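Local atomic coordinates of putative phosphosugar isomerases (Salmonella typhimurium LT2, PDB entry 3FKJ), a protein that is a putative phosphosugar isomerase, probably binding phosphorylated sugar derivatives through its SIS fold, although its substrate and reaction are not established. Residues A[38-46]-A[84-95]; A[50-61]-A[154-162]. One frame throughout, in Å; residues are numbered along the deposited sequence.

Contact 1 (A[38-46]-A[84-95]); sequences QNIERVWFV and PKALGKNSVVIL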
loop_
_atom_site.group_PDB
_atom_site.type_symbol
_atom_site.label_atom_id
_atom_site.label_comp_id
_atom_site.label_asym_id
_atom_site.label_seq_id
_atom_site.Cartn_x
_atom_site.Cartn_y
_atom_site.Cartn_z
ATOM N N GLN A 38 -3.390 10.992 27.656
ATOM C CA GLN A 38 -2.252 10.179 27.256
ATOM C C GLN A 38 -1.357 10.961 26.309
ATOM O O GLN A 38 -1.669 12.074 25.921
ATOM C CB GLN A 38 -2.740 8.918 26.529
ATOM C CG GLN A 38 -3.534 9.227 25.269
ATOM C CD GLN A 38 -3.855 8.001 24.443
ATOM O OE1 GLN A 38 -4.722 7.190 24.804
ATOM N NE2 GLN A 38 -3.177 7.869 23.318
ATOM N N ASN A 39 -0.249 10.351 25.917
ATOM C CA ASN A 39 0.535 10.844 24.787
ATOM C C ASN A 39 -0.050 10.311 23.493
ATOM O O ASN A 39 -0.724 9.284 23.505
ATOM C CB ASN A 39 1.988 10.366 24.876
ATOM C CG ASN A 39 2.622 10.692 26.193
ATOM O OD1 ASN A 39 2.309 11.712 26.810
ATOM N ND2 ASN A 39 3.522 9.822 26.644
ATOM N N ILE A 40 0.206 11.015 22.391
ATOM C CA ILE A 40 -0.030 10.472 21.069
ATOM C C ILE A 40 1.301 10.224 20.426
ATOM O O ILE A 40 1.861 11.100 19.770
ATOM C CB ILE A 40 -0.939 11.347 20.156
ATOM C CG1 ILE A 40 -2.299 11.620 20.822
ATOM C CG2 ILE A 40 -1.173 10.616 18.795
ATOM C CD1 ILE A 40 -3.214 12.583 20.049
ATOM N N GLU A 41 1.798 8.997 20.582
ATOM C CA GLU A 41 3.098 8.605 20.026
ATOM C C GLU A 41 2.982 7.869 18.695
ATOM O O GLU A 41 3.917 7.884 17.888
ATOM C CB GLU A 41 3.846 7.732 21.034
ATOM C CG GLU A 41 4.360 8.508 22.226
ATOM C CD GLU A 41 4.739 7.611 23.383
ATOM O OE1 GLU A 41 5.231 6.490 23.165
ATOM O OE2 GLU A 41 4.501 8.016 24.520
ATOM N N ARG A 42 1.847 7.191 18.498
ATOM C CA ARG A 42 1.575 6.398 17.304
ATOM C C ARG A 42 0.117 6.565 16.942
ATOM O O ARG A 42 -0.741 6.647 17.825
ATOM C CB ARG A 42 1.860 4.925 17.542
ATOM C CG ARG A 42 3.217 4.637 18.123
ATOM C CD ARG A 42 3.485 3.153 18.106
ATOM N NE ARG A 42 3.734 2.656 16.743
ATOM C CZ ARG A 42 4.939 2.366 16.224
ATOM N NH1 ARG A 42 6.048 2.508 16.943
ATOM N NH2 ARG A 42 5.023 1.917 14.973
ATOM N N VAL A 43 -0.146 6.644 15.639
ATOM C CA VAL A 43 -1.489 6.590 15.075
ATOM C C VAL A 43 -1.573 5.375 14.143
ATOM O O VAL A 43 -0.596 5.064 13.423
ATOM C CB VAL A 43 -1.798 7.893 14.262
ATOM C CG1 VAL A 43 -3.222 7.894 13.754
ATOM C CG2 VAL A 43 -1.559 9.094 15.135
ATOM N N TRP A 44 -2.714 4.677 14.196
ATOM C CA TRP A 44 -3.123 3.771 13.138
ATOM C C TRP A 44 -4.416 4.226 12.529
ATOM O O TRP A 44 -5.388 4.544 13.233
ATOM C CB TRP A 44 -3.315 2.337 13.631
ATOM C CG TRP A 44 -2.060 1.574 13.800
ATOM C CD1 TRP A 44 -1.449 0.776 12.864
ATOM C CD2 TRP A 44 -1.243 1.545 14.945
ATOM N NE1 TRP A 44 -0.304 0.257 13.368
ATOM C CE2 TRP A 44 -0.164 0.675 14.662
ATOM C CE3 TRP A 44 -1.303 2.178 16.196
ATOM C CZ2 TRP A 44 0.858 0.406 15.593
ATOM C CZ3 TRP A 44 -0.310 1.879 17.137
ATOM C CH2 TRP A 44 0.769 1.020 16.813
ATOM N N PHE A 45 -4.407 4.261 11.212
ATOM C CA PHE A 45 -5.608 4.292 10.395
ATOM C C PHE A 45 -6.031 2.872 10.027
ATOM O O PHE A 45 -5.278 2.135 9.391
ATOM C CB PHE A 45 -5.340 5.083 9.147
ATOM C CG PHE A 45 -5.016 6.501 9.422
ATOM C CD1 PHE A 45 -6.017 7.378 9.828
ATOM C CD2 PHE A 45 -3.709 6.962 9.299
ATOM C CE1 PHE A 45 -5.720 8.710 10.078
ATOM C CE2 PHE A 45 -3.389 8.287 9.562
ATOM C CZ PHE A 45 -4.413 9.168 9.950
ATOM N N VAL A 46 -7.241 2.498 10.441
ATOM C CA VAL A 46 -7.697 1.148 10.288
ATOM C C VAL A 46 -9.109 1.094 9.682
ATOM O O VAL A 46 -10.041 1.743 10.126
ATOM C CB VAL A 46 -7.572 0.352 11.620
ATOM C CG1 VAL A 46 -7.827 -1.170 11.393
ATOM C CG2 VAL A 46 -6.168 0.559 12.260
ATOM N N PRO A 84 0.099 -5.442 15.928
ATOM C CA PRO A 84 1.428 -4.905 16.223
ATOM C C PRO A 84 1.682 -4.805 17.712
ATOM O O PRO A 84 0.838 -4.323 18.451
ATOM C CB PRO A 84 1.400 -3.492 15.600
ATOM C CG PRO A 84 0.070 -3.249 15.170
ATOM C CD PRO A 84 -0.700 -4.511 15.111
ATOM N N LYS A 85 2.846 -5.256 18.149
ATOM C CA LYS A 85 3.207 -5.118 19.549
ATOM C C LYS A 85 3.367 -3.670 19.927
ATOM O O LYS A 85 3.295 -3.345 21.084
ATOM C CB LYS A 85 4.470 -5.905 19.864
ATOM C CG LYS A 85 4.221 -7.398 19.878
ATOM C CD LYS A 85 5.461 -8.168 20.255
ATOM C CE LYS A 85 5.144 -9.656 20.300
ATOM N NZ LYS A 85 6.329 -10.510 20.609
ATOM N N ALA A 86 3.551 -2.783 18.949
ATOM C CA ALA A 86 3.667 -1.343 19.233
ATOM C C ALA A 86 2.367 -0.710 19.671
ATOM O O ALA A 86 2.394 0.412 20.170
ATOM C CB ALA A 86 4.221 -0.593 18.040
ATOM N N LEU A 87 1.228 -1.377 19.458
ATOM C CA LEU A 87 -0.061 -0.807 19.889
ATOM C C LEU A 87 -0.207 -0.787 21.425
ATOM O O LEU A 87 -0.020 -1.807 22.092
ATOM C CB LEU A 87 -1.225 -1.572 19.245
ATOM C CG LEU A 87 -2.643 -1.042 19.501
ATOM C CD1 LEU A 87 -2.925 0.252 18.734
ATOM C CD2 LEU A 87 -3.648 -2.136 19.126
ATOM N N GLY A 88 -0.572 0.361 21.983
ATOM C CA GLY A 88 -0.771 0.457 23.416
ATOM C C GLY A 88 -1.288 1.799 23.908
ATOM O O GLY A 88 -1.943 2.532 23.169
ATOM N N LYS A 89 -0.955 2.094 25.165
ATOM C CA LYS A 89 -1.505 3.204 25.943
ATOM C C LYS A 89 -1.446 4.538 25.262
ATOM O O LYS A 89 -2.382 5.318 25.383
ATOM C CB LYS A 89 -0.725 3.363 27.239
ATOM C CG LYS A 89 -1.301 2.667 28.454
ATOM C CD LYS A 89 -0.271 2.675 29.614
ATOM C CE LYS A 89 0.565 3.981 29.680
ATOM N NZ LYS A 89 1.257 4.176 30.997
ATOM N N ASN A 90 -0.326 4.793 24.578
ATOM C CA ASN A 90 -0.056 6.066 23.887
ATOM C C ASN A 90 -0.232 6.010 22.361
ATOM O O ASN A 90 0.363 6.792 21.609
ATOM C CB ASN A 90 1.343 6.540 24.269
ATOM C CG ASN A 90 1.462 6.828 25.764
ATOM O OD1 ASN A 90 0.636 7.542 26.353
ATOM N ND2 ASN A 90 2.474 6.248 26.385
ATOM N N SER A 91 -1.068 5.074 21.921
ATOM C CA SER A 91 -1.506 4.961 20.534
ATOM C C SER A 91 -2.918 5.510 20.386
ATOM O O SER A 91 -3.699 5.491 21.322
ATOM C CB SER A 91 -1.528 3.494 20.069
ATOM O OG SER A 91 -0.280 2.841 20.237
ATOM N N VAL A 92 -3.210 6.000 19.191
ATOM C CA VAL A 92 -4.548 6.372 18.757
ATOM C C VAL A 92 -4.869 5.548 17.513
ATOM O O VAL A 92 -4.055 5.424 16.579
ATOM C CB VAL A 92 -4.662 7.886 18.462
ATOM C CG1 VAL A 92 -6.019 8.208 17.845
ATOM C CG2 VAL A 92 -4.391 8.707 19.770
ATOM N N VAL A 93 -6.023 4.909 17.537
ATOM C CA VAL A 93 -6.469 4.085 16.411
ATOM C C VAL A 93 -7.736 4.730 15.865
ATOM O O VAL A 93 -8.707 4.957 16.592
ATOM C CB VAL A 93 -6.681 2.594 16.794
ATOM C CG1 VAL A 93 -7.151 1.776 15.553
ATOM C CG2 VAL A 93 -5.394 2.009 17.411
ATOM N N ILE A 94 -7.686 5.081 14.586
ATOM C CA ILE A 94 -8.767 5.792 13.949
ATOM C C ILE A 94 -9.379 4.855 12.933
ATOM O O ILE A 94 -8.709 4.411 11.997
ATOM C CB ILE A 94 -8.298 7.108 13.286
ATOM C CG1 ILE A 94 -7.488 7.927 14.284
ATOM C CG2 ILE A 94 -9.511 7.888 12.682
ATOM C CD1 ILE A 94 -6.830 9.182 13.694
ATOM N N LEU A 95 -10.658 4.540 13.163
ATOM C CA LEU A 95 -11.393 3.570 12.364
ATOM C C LEU A 95 -12.579 4.226 11.629
ATOM O O LEU A 95 -13.112 5.218 12.085
ATOM C CB LEU A 95 -11.826 2.406 13.260
ATOM C CG LEU A 95 -10.723 1.839 14.174
ATOM C CD1 LEU A 95 -10.937 2.209 15.641
ATOM C CD2 LEU A 95 -10.669 0.316 14.008
#
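Four backbone hydrogen bonds zip strand 42-46 to strand 91-95 in parallel register, R42 beside S91 through V46 beside L95. W44 is bonded through both its backbone N-H and its C=O: its N donates to V92 O, and its O receives the N-H of I94 at 2.7 Å. V92 N to R42 O and V46 N to I94 O complete the set. Ahead of the strands, N90 takes over the pairing. E41 N reaches N90 O at 2.8 Å, while N39 N approaches N90 OD1 from above the plane of that amide. The Q38 amide is shared: NE2 gives one N-H, nearly straight (177°), to S91 O at 3.1 Å and the other to N39 O in its own segment.

On the face carrying R42, W44 and V46, the indole is the main packing element. Its rim carbon CZ3 lies 3.5 Å from L87 CD1, S91 CB sits in the ring plane at the edge, and P84 CG reaches CZ2 at 3.8 Å. A bend at chi3 (72°) turns the R42 guanidinium over A86, whose CB sits 3.4 Å above the centre of its plane; R42 NH1 bonds to L69 O of the second subunit. On the other face, I94 CD1 touches both V43 CG1 and F45 CE1, and V92 CG2 meets I40 CG1 at 3.7 Å. Strand 70-75 flanks 42-47 and strand 118-123 flanks 91-97, which places this pair inside the five-stranded parallel sheet in the alpha/beta sandwich of a SIS domain.

Contact 2 (A[50-61]-A[154-162]); sequences GSLTGFWPGKYF and QKAAYSLWL
S159 and G58 form the central polar link between the two segments. The OG of S159 accepts the N-H of G58 at 3.2 Å and donates its own proton to A156 O, one turn back in its helix, at 2.6 Å and in the carbonyl plane. With chi1 at 76°, OG stands between the backbone N and the carbonyl carbon of S159, where it can serve both partners. A second polar link lies at the start of the helix: K155, bent at chi3, brings NZ to S51 OG at 3.2 Å. Between these two links a water donates to K155 O at 2.7 Å and, weakly, to G54 O, bridging the two backbones.

Weaker C-H contacts accompany these bonds. A156 CA points its hydrogen at G54 O, 3.1 Å away, and G58 CA does the same toward S159 O. Both close backbone approaches, G54 with A156 and G58 with L160, involve a glycine, whose lack of a side chain is consistent with the short spacing; the axes of segments 56-61 and 155-162 pass 7.0 Å apart at 24°.

Apolar packing fills in around this core. S159 CB meets the edge of the F55 ring at CD1, P57 CB lies 4.4 Å from L160 CB, and L160 CD1 touches F61 CB at 3.8 Å, the L160 and F61 side chains crossing at about a right angle. L315 of helix 313-331 covers P57 and A156, and a thiocyanate ion, probably from the crystallisation liquor, lies near A156. Glycine-mediated close packing of two nearly parallel helices here joins helix 56-65, which follows the first strand of the SIS domain's sheet, to helix 155-170 beyond its last strand.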
loop_
_atom_site.group_PDB
_atom_site.type_symbol
_atom_site.label_atom_id
_atom_site.label_comp_id
_atom_site.label_asym_id
_atom_site.label_seq_id
_atom_site.Cartn_x
_atom_site.Cartn_y
_atom_site.Cartn_z
ATOM N N GLY A 50 -12.835 1.214 0.882
ATOM C CA GLY A 50 -13.010 2.662 0.884
ATOM C C GLY A 50 -12.822 3.294 2.250
ATOM O O GLY A 50 -12.461 4.456 2.348
ATOM N N SER A 51 -13.076 2.531 3.300
ATOM C CA SER A 51 -12.893 3.015 4.653
ATOM C C SER A 51 -11.454 2.953 5.171
ATOM O O SER A 51 -11.172 3.438 6.258
ATOM C CB SER A 51 -13.899 2.324 5.605
ATOM O OG SER A 51 -15.213 2.861 5.407
ATOM N N LEU A 52 -10.548 2.380 4.370
ATOM C CA LEU A 52 -9.124 2.544 4.555
ATOM C C LEU A 52 -8.527 3.621 3.632
ATOM O O LEU A 52 -7.739 4.474 4.087
ATOM C CB LEU A 52 -8.435 1.218 4.315
ATOM C CG LEU A 52 -6.932 1.228 4.567
ATOM C CD1 LEU A 52 -6.588 1.800 5.973
ATOM C CD2 LEU A 52 -6.351 -0.184 4.303
ATOM N N THR A 53 -8.854 3.597 2.350
ATOM C CA THR A 53 -8.311 4.602 1.410
ATOM C C THR A 53 -8.811 6.023 1.750
ATOM O O THR A 53 -8.168 7.008 1.406
ATOM C CB THR A 53 -8.682 4.326 -0.071
ATOM O OG1 THR A 53 -10.100 4.238 -0.222
ATOM C CG2 THR A 53 -7.947 3.086 -0.671
ATOM N N GLY A 54 -9.946 6.112 2.455
ATOM C CA GLY A 54 -10.451 7.389 2.961
ATOM C C GLY A 54 -9.518 8.058 3.985
ATOM O O GLY A 54 -9.656 9.241 4.255
ATOM N N PHE A 55 -8.567 7.295 4.527
ATOM C CA PHE A 55 -7.571 7.782 5.446
ATOM C C PHE A 55 -6.274 8.243 4.795
ATOM O O PHE A 55 -5.434 8.810 5.483
ATOM C CB PHE A 55 -7.258 6.709 6.503
ATOM C CG PHE A 55 -8.365 6.473 7.491
ATOM C CD1 PHE A 55 -8.967 7.553 8.157
ATOM C CD2 PHE A 55 -8.792 5.182 7.781
ATOM C CE1 PHE A 55 -9.969 7.324 9.080
ATOM C CE2 PHE A 55 -9.784 4.959 8.686
ATOM C CZ PHE A 55 -10.388 6.022 9.330
ATOM N N TRP A 56 -6.100 7.999 3.483
ATOM C CA TRP A 56 -4.892 8.376 2.779
ATOM C C TRP A 56 -4.509 9.854 2.930
ATOM O O TRP A 56 -3.332 10.148 3.123
ATOM C CB TRP A 56 -4.977 8.069 1.272
ATOM C CG TRP A 56 -3.615 8.170 0.658
ATOM C CD1 TRP A 56 -3.092 9.228 -0.018
ATOM C CD2 TRP A 56 -2.581 7.192 0.739
ATOM N NE1 TRP A 56 -1.791 8.953 -0.396
ATOM C CE2 TRP A 56 -1.451 7.715 0.066
ATOM C CE3 TRP A 56 -2.496 5.920 1.316
ATOM C CZ2 TRP A 56 -0.241 7.007 -0.056
ATOM C CZ3 TRP A 56 -1.285 5.195 1.177
ATOM C CH2 TRP A 56 -0.178 5.743 0.496
ATOM N N PRO A 57 -5.487 10.789 2.803
ATOM C CA PRO A 57 -5.097 12.185 2.958
ATOM C C PRO A 57 -4.401 12.539 4.260
ATOM O O PRO A 57 -3.428 13.291 4.231
ATOM C CB PRO A 57 -6.410 12.952 2.769
ATOM C CG PRO A 57 -7.240 12.012 1.895
ATOM C CD PRO A 57 -6.916 10.662 2.467
ATOM N N GLY A 58 -4.919 12.044 5.378
ATOM C CA GLY A 58 -4.268 12.209 6.651
ATOM C C GLY A 58 -2.963 11.438 6.789
ATOM O O GLY A 58 -1.972 11.968 7.346
ATOM N N LYS A 59 -2.958 10.193 6.320
ATOM C CA LYS A 59 -1.743 9.378 6.340
ATOM C C LYS A 59 -0.618 10.121 5.622
ATOM O O LYS A 59 0.475 10.327 6.186
ATOM C CB LYS A 59 -1.992 7.989 5.706
ATOM C CG LYS A 59 -0.772 7.028 5.721
ATOM C CD LYS A 59 -0.542 6.339 4.400
ATOM C CE LYS A 59 0.511 5.215 4.462
ATOM N NZ LYS A 59 1.855 5.552 5.045
ATOM N N TYR A 60 -0.899 10.573 4.404
ATOM C CA TYR A 60 0.098 11.266 3.584
ATOM C C TYR A 60 0.600 12.565 4.249
ATOM O O TYR A 60 1.815 12.840 4.274
ATOM C CB TYR A 60 -0.439 11.494 2.138
ATOM C CG TYR A 60 0.544 12.200 1.221
ATOM C CD1 TYR A 60 1.681 11.546 0.758
ATOM C CD2 TYR A 60 0.369 13.523 0.852
ATOM C CE1 TYR A 60 2.611 12.176 -0.046
ATOM C CE2 TYR A 60 1.333 14.185 0.028
ATOM C CZ TYR A 60 2.420 13.487 -0.431
ATOM O OH TYR A 60 3.359 14.101 -1.239
ATOM N N PHE A 61 -0.319 13.350 4.803
ATOM C CA PHE A 61 0.046 14.576 5.510
ATOM C C PHE A 61 1.026 14.318 6.662
ATOM O O PHE A 61 2.059 15.006 6.814
ATOM C CB PHE A 61 -1.227 15.285 6.030
ATOM C CG PHE A 61 -0.962 16.539 6.824
ATOM C CD1 PHE A 61 -0.730 17.745 6.186
ATOM C CD2 PHE A 61 -0.980 16.514 8.212
ATOM C CE1 PHE A 61 -0.496 18.914 6.913
ATOM C CE2 PHE A 61 -0.761 17.684 8.967
ATOM C CZ PHE A 61 -0.515 18.888 8.313
ATOM N N GLN A 154 -16.985 15.288 4.789
ATOM C CA GLN A 154 -16.906 13.917 4.302
ATOM C C GLN A 154 -15.785 13.091 4.931
ATOM O O GLN A 154 -14.823 13.623 5.496
ATOM C CB GLN A 154 -16.849 13.913 2.778
ATOM C CG GLN A 154 -18.185 14.376 2.148
ATOM C CD GLN A 154 -18.060 14.604 0.664
ATOM O OE1 GLN A 154 -16.969 14.817 0.150
ATOM N NE2 GLN A 154 -19.158 14.564 -0.023
ATOM N N LYS A 155 -15.975 11.778 4.866
ATOM C CA LYS A 155 -15.103 10.778 5.535
ATOM C C LYS A 155 -13.622 11.029 5.295
ATOM O O LYS A 155 -12.868 11.079 6.242
ATOM C CB LYS A 155 -15.458 9.374 5.051
ATOM C CG LYS A 155 -14.771 8.231 5.780
ATOM C CD LYS A 155 -15.291 6.859 5.328
ATOM C CE LYS A 155 -14.843 6.443 3.940
ATOM N NZ LYS A 155 -15.673 5.282 3.438
ATOM N N ALA A 156 -13.212 11.211 4.034
ATOM C CA ALA A 156 -11.799 11.418 3.717
ATOM C C ALA A 156 -11.303 12.751 4.232
ATOM O O ALA A 156 -10.147 12.838 4.688
ATOM C CB ALA A 156 -11.541 11.293 2.203
ATOM N N ALA A 157 -12.164 13.789 4.166
ATOM C CA ALA A 157 -11.837 15.105 4.708
ATOM C C ALA A 157 -11.450 15.016 6.204
ATOM O O ALA A 157 -10.529 15.670 6.649
ATOM C CB ALA A 157 -13.000 16.073 4.513
ATOM N N TYR A 158 -12.182 14.213 6.971
ATOM C CA TYR A 158 -11.927 14.063 8.408
ATOM C C TYR A 158 -10.563 13.420 8.684
ATOM O O TYR A 158 -9.946 13.693 9.712
ATOM C CB TYR A 158 -13.059 13.271 9.069
ATOM C CG TYR A 158 -14.163 14.129 9.670
ATOM C CD1 TYR A 158 -13.995 14.758 10.895
ATOM C CD2 TYR A 158 -15.368 14.294 9.023
ATOM C CE1 TYR A 158 -15.018 15.520 11.468
ATOM C CE2 TYR A 158 -16.372 15.059 9.571
ATOM C CZ TYR A 158 -16.190 15.678 10.791
ATOM O OH TYR A 158 -17.210 16.424 11.321
ATOM N N SER A 159 -10.074 12.602 7.752
ATOM C CA SER A 159 -8.730 12.051 7.899
ATOM C C SER A 159 -7.737 13.216 7.945
ATOM O O SER A 159 -6.775 13.165 8.703
ATOM C CB SER A 159 -8.354 11.028 6.794
ATOM O OG SER A 159 -8.044 11.639 5.549
ATOM N N LEU A 160 -7.987 14.268 7.151
ATOM C CA LEU A 160 -7.030 15.368 7.053
ATOM C C LEU A 160 -7.203 16.308 8.241
ATOM O O LEU A 160 -6.225 16.790 8.788
ATOM C CB LEU A 160 -7.139 16.109 5.712
ATOM C CG LEU A 160 -6.090 17.222 5.460
ATOM C CD1 LEU A 160 -4.651 16.776 5.604
ATOM C CD2 LEU A 160 -6.304 17.874 4.127
ATOM N N TRP A 161 -8.458 16.543 8.653
ATOM C CA TRP A 161 -8.745 17.345 9.863
ATOM C C TRP A 161 -8.066 16.738 11.103
ATOM O O TRP A 161 -7.415 17.434 11.872
ATOM C CB TRP A 161 -10.257 17.460 10.121
ATOM C CG TRP A 161 -10.998 18.443 9.227
ATOM C CD1 TRP A 161 -11.957 18.146 8.326
ATOM C CD2 TRP A 161 -10.836 19.871 9.191
ATOM N NE1 TRP A 161 -12.421 19.292 7.716
ATOM C CE2 TRP A 161 -11.741 20.370 8.222
ATOM C CE3 TRP A 161 -10.011 20.773 9.875
ATOM C CZ2 TRP A 161 -11.864 21.741 7.932
ATOM C CZ3 TRP A 161 -10.113 22.133 9.567
ATOM C CH2 TRP A 161 -11.030 22.601 8.600
ATOM N N LEU A 162 -8.271 15.442 11.306
ATOM C CA LEU A 162 -7.711 14.728 12.468
ATOM C C LEU A 162 -6.192 14.718 12.408
ATOM O O LEU A 162 -5.522 15.006 13.400
ATOM C CB LEU A 162 -8.240 13.291 12.511
ATOM C CG LEU A 162 -9.705 13.189 12.906
ATOM C CD1 LEU A 162 -10.317 11.782 12.542
ATOM C CD2 LEU A 162 -9.799 13.504 14.353
HETATM O O HOH W 1 -11.217 9.071 6.762
#

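The centres of the two contacts lie about 16 Å apart, and their segments alternate along the chain: 38-46, 50-61, 84-95, 154-162. Strand 42-47 leads directly into helix 50-53, so the first halves of contacts 1 and 2 are consecutive. F55 joins them physically. Its ring packs on F45, with CD1 to CD1 at 3.4 Å, and also lies against the backbone of V46, I94 and L95. Contact 1 joins two neighbouring interior strands of the parallel sheet, and contact 2 belongs to the helical layer on the face bearing F45 and I94, connecting the SIS domain's sheet to helices further along the chain.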